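Local coordinates for arginine 3rd transport system periplasmic binding protein (Legionella pneumophila subsp. pneumophila str. Philadelphia 1, PDB 3KZG) that binds arginine in the periplasm as the solute-binding component of an arginine transport system, at the interface of chains A and B and the interface of chains B and C. Numbering follows the deposited sequence. Chains: chain A/B/C, Arginine 3rd transport system periplasmic binding protein.

Contact 1: the interface of chains A and B. Residues chain A 89, 188; chain B 210, 214.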
ATOM      1  N   GLU A  89     -10.110 -18.394  -3.916  1.00 12.62           N
ATOM      2  CA  GLU A  89     -11.472 -18.743  -3.529  1.00 15.31           C
ATOM      3  C   GLU A  89     -12.126 -19.485  -4.693  1.00 13.34           C
ATOM      4  O   GLU A  89     -11.906 -19.138  -5.848  1.00 13.68           O
ATOM      5  CB  GLU A  89     -12.280 -17.483  -3.208  1.00 15.93           C
ATOM      6  CG  GLU A  89     -13.689 -17.763  -2.722  1.00 21.77           C
ATOM      7  CD  GLU A  89     -14.445 -16.498  -2.337  1.00 24.66           C
ATOM      8  OE1 GLU A  89     -14.835 -15.725  -3.239  1.00 25.41           O
ATOM      9  OE2 GLU A  89     -14.639 -16.279  -1.126  1.00 26.72           O
ATOM     10  N   SER A 188     -20.616 -19.697  -4.271  1.00 19.74           N
ATOM     11  CA  SER A 188     -19.539 -20.228  -3.450  1.00 21.02           C
ATOM     12  C   SER A 188     -19.660 -21.747  -3.410  1.00 20.68           C
ATOM     13  O   SER A 188     -20.730 -22.284  -3.143  1.00 19.45           O
ATOM     14  CB  SER A 188     -19.621 -19.671  -2.026  1.00 22.69           C
ATOM     15  OG  SER A 188     -18.506 -20.095  -1.257  1.00 25.55           O
TER
ATOM     16  N   LYS B 210     -12.827 -17.819   3.664  1.00 11.50           N
ATOM     17  CA  LYS B 210     -13.108 -17.197   2.381  1.00 13.94           C
ATOM     18  C   LYS B 210     -12.735 -15.724   2.460  1.00 12.56           C
ATOM     19  O   LYS B 210     -12.236 -15.154   1.493  1.00 15.31           O
ATOM     20  CB  LYS B 210     -14.581 -17.391   1.995  1.00 16.31           C
ATOM     21  CG  LYS B 210     -14.874 -18.829   1.583  1.00 22.97           C
ATOM     22  CD  LYS B 210     -16.267 -19.011   0.999  1.00 25.93           C
ATOM     23  CE  LYS B 210     -17.341 -18.845   2.057  1.00 29.47           C
ATOM     24  NZ  LYS B 210     -18.685 -19.265   1.558  1.00 32.39           N
ATOM     25  N   GLU B 214     -10.196 -13.630   0.105  1.00 13.04           N
ATOM     26  CA  GLU B 214     -10.641 -12.422  -0.577  1.00 13.95           C
ATOM     27  C   GLU B 214      -9.726 -11.236  -0.262  1.00 14.31           C
ATOM     28  O   GLU B 214      -9.428 -10.430  -1.149  1.00 13.14           O
ATOM     29  CB  GLU B 214     -12.089 -12.100  -0.189  1.00 16.50           C
ATOM     30  CG  GLU B 214     -13.123 -13.004  -0.859  1.00 18.41           C
ATOM     31  CD  GLU B 214     -14.490 -12.959  -0.196  1.00 22.00           C
ATOM     32  OE1 GLU B 214     -14.836 -11.929   0.415  1.00 22.75           O
ATOM     33  OE2 GLU B 214     -15.234 -13.956  -0.297  1.00 23.16           O
TER
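A:Glu89 and B:Glu214 meet carboxylate to carboxylate, with OE2 of A:Glu89 2.5 Å from OE2 of B:Glu214. Two fully ionised groups would clash at that spacing, so one of the pair may carry a shared proton and make this an acid-to-carboxylate hydrogen bond; the proton itself is not seen. The two carboxylate planes are turned 79° apart, so the groups meet through one oxygen each rather than face to face. The same OE2 of A:Glu89 also rests over the start of the B:Lys210 side chain, 3.3 Å from its CB. Farther along, the lysine ammonium NZ donates a hydrogen bond of 2.9 Å to the hydroxyl OG of A:Ser188. That ammonium stays 5.7 Å from OE2 of A:Glu89, too far for a salt bridge, though its charge may still temper the acidic pair.

Behind these contacts, helix 202-217 of chain B presents B:Lys210 and B:Glu214 one turn apart on the same face. A:Glu89 comes from a loop and reaches them at full stretch, CG trans to the main-chain nitrogen (chi1 -177°). In B:Lys210 a bend at chi3 (-69°) brings NZ to the serine hydroxyl, presented at the end of strand 186-188. This helix-to-loop patch of a two-fold interface, possibly crystal packing only, recurs with the chains exchanged. At its serine end, CD of B:Lys210 packs 3.4 Å from OG of A:Ser188.

Contact 2: the interface of chains B and C. Residues chain B 20-23; chain C 172, 174-175.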
ATOM      1  N   SER B  20      -3.293  -1.695  26.694  1.00 40.77           N
ATOM      2  CA  SER B  20      -2.737  -0.681  27.580  1.00 45.53           C
ATOM      3  C   SER B  20      -3.711  -0.340  28.697  1.00 48.22           C
ATOM      4  O   SER B  20      -3.437   0.521  29.527  1.00 49.38           O
ATOM      5  CB  SER B  20      -2.413   0.577  26.781  1.00 46.38           C
ATOM      6  OG  SER B  20      -1.652   0.257  25.632  1.00 48.05           O
ATOM      7  N   GLY B  21      -4.844  -1.030  28.714  1.00 51.24           N
ATOM      8  CA  GLY B  21      -5.851  -0.775  29.723  1.00 54.57           C
ATOM      9  C   GLY B  21      -7.119  -0.316  29.037  1.00 57.09           C
ATOM     10  O   GLY B  21      -8.109  -1.045  28.995  1.00 58.10           O
ATOM     11  N   ASN B  22      -7.084   0.896  28.488  1.00 59.06           N
ATOM     12  CA  ASN B  22      -8.232   1.457  27.781  1.00 60.76           C
ATOM     13  C   ASN B  22      -7.945   2.849  27.224  1.00 61.45           C
ATOM     14  O   ASN B  22      -8.857   3.548  26.784  1.00 61.95           O
ATOM     15  CB  ASN B  22      -9.458   1.505  28.703  1.00 61.20           C
ATOM     16  CG  ASN B  22      -9.193   2.264  29.986  1.00 61.91           C
ATOM     17  OD1 ASN B  22      -8.917   3.462  29.968  1.00 62.39           O
ATOM     18  ND2 ASN B  22      -9.276   1.566  31.113  1.00 62.61           N
ATOM     19  N   ASN B  23      -6.674   3.246  27.243  1.00 62.37           N
ATOM     20  CA  ASN B  23      -6.267   4.552  26.725  1.00 62.70           C
ATOM     21  C   ASN B  23      -6.394   4.570  25.204  1.00 62.66           C
ATOM     22  O   ASN B  23      -6.382   5.630  24.574  1.00 63.71           O
ATOM     23  CB  ASN B  23      -4.817   4.863  27.126  1.00 63.46           C
ATOM     24  CG  ASN B  23      -3.824   3.824  26.617  1.00 64.11           C
ATOM     25  OD1 ASN B  23      -2.611   3.991  26.752  1.00 64.41           O
ATOM     26  ND2 ASN B  23      -4.336   2.743  26.035  1.00 64.38           N
TER
ATOM     27  N   ALA C 172       2.702   3.349  28.694  1.00 68.29           N
ATOM     28  CA  ALA C 172       1.242   3.301  28.675  1.00 69.48           C
ATOM     29  C   ALA C 172       0.735   4.399  29.609  1.00 70.48           C
ATOM     30  O   ALA C 172       0.377   4.136  30.760  1.00 71.14           O
ATOM     31  CB  ALA C 172       0.751   1.934  29.145  1.00 69.13           C
ATOM     32  N   LYS C 174      -1.601   5.901  31.139  1.00 70.92           N
ATOM     33  CA  LYS C 174      -2.977   5.807  31.624  1.00 70.29           C
ATOM     34  C   LYS C 174      -2.974   4.972  32.903  1.00 70.53           C
ATOM     35  O   LYS C 174      -3.711   5.255  33.849  1.00 70.54           O
ATOM     36  CB  LYS C 174      -3.892   5.143  30.585  1.00 69.28           C
ATOM     37  CG  LYS C 174      -3.644   3.654  30.374  1.00 67.63           C
ATOM     38  CD  LYS C 174      -4.864   2.962  29.777  1.00 66.09           C
ATOM     39  CE  LYS C 174      -6.041   2.953  30.747  1.00 65.27           C
ATOM     40  NZ  LYS C 174      -5.735   2.208  32.003  1.00 64.07           N
ATOM     41  N   LEU C 175      -2.130   3.943  32.915  1.00 70.54           N
ATOM     42  CA  LEU C 175      -1.999   3.053  34.063  1.00 69.99           C
ATOM     43  C   LEU C 175      -1.098   3.694  35.120  1.00 69.72           C
ATOM     44  O   LEU C 175      -1.123   3.305  36.292  1.00 69.68           O
ATOM     45  CB  LEU C 175      -1.414   1.710  33.615  1.00 69.58           C
ATOM     46  CG  LEU C 175      -2.237   0.925  32.590  1.00 69.03           C
ATOM     47  CD1 LEU C 175      -1.422  -0.248  32.066  1.00 68.73           C
ATOM     48  CD2 LEU C 175      -3.533   0.442  33.227  1.00 68.52           C
TER
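C:Lys174 pushes its aliphatic chain into the bend of the B:Ser20 to B:Asn23 loop, and this is where the packing is dense. Its CD lies between the carbonyl oxygen of B:Ser20 and the side chain of B:Asn23, 3.3 Å from CB of the asparagine. The lysine crosses both asparagine side chains at about a right angle; CE of C:Lys174 sits 3.3 Å from the amide carbon CG of B:Asn22. C:Leu175 is another group against the B:Ser20 carbonyl oxygen O, with its CG at 3.3 Å and CD1 alongside. Several neighbouring separations here are too short to be trusted, so the exact fit of the methylenes is doubtful. The lysine starts with CG wedged between its own N and carbonyl carbon (chi1 70°) and then turns at chi3 and chi4, the last bend (-62°) turning NZ away from the loop's main chain, beside the amide of B:Asn22.

Contacts are slacker at the edges. NZ of C:Lys174 comes no nearer than 3.7 Å to ND2 of B:Asn22 and 3.8 Å to CA of B:Gly21. At the far margin the CB atoms of C:Ala172 and B:Ser20 merely brush, 4.2 Å apart. This loop-to-loop patch joins two copies without exact two-fold symmetry. It links them in the deposited assembly and may be only a crystal contact; the structure alone does not show a role in arginine transport.

Contacts 1 and 2 lie about 38 Å apart, measured between the centres of their C-alpha atoms. They share no residue, but chain B takes part in both: it offers helix 202-217 to chain A at contact 1 and the loop after strand 17-18 to chain C at contact 2. One copy thus bridges two neighbours through separate surfaces. Contact 1 belongs to a symmetric pairing, whereas contact 2 adds a copy by a less regular route; the deposited assembly holds four copies. Neither pairing need persist in the periplasm.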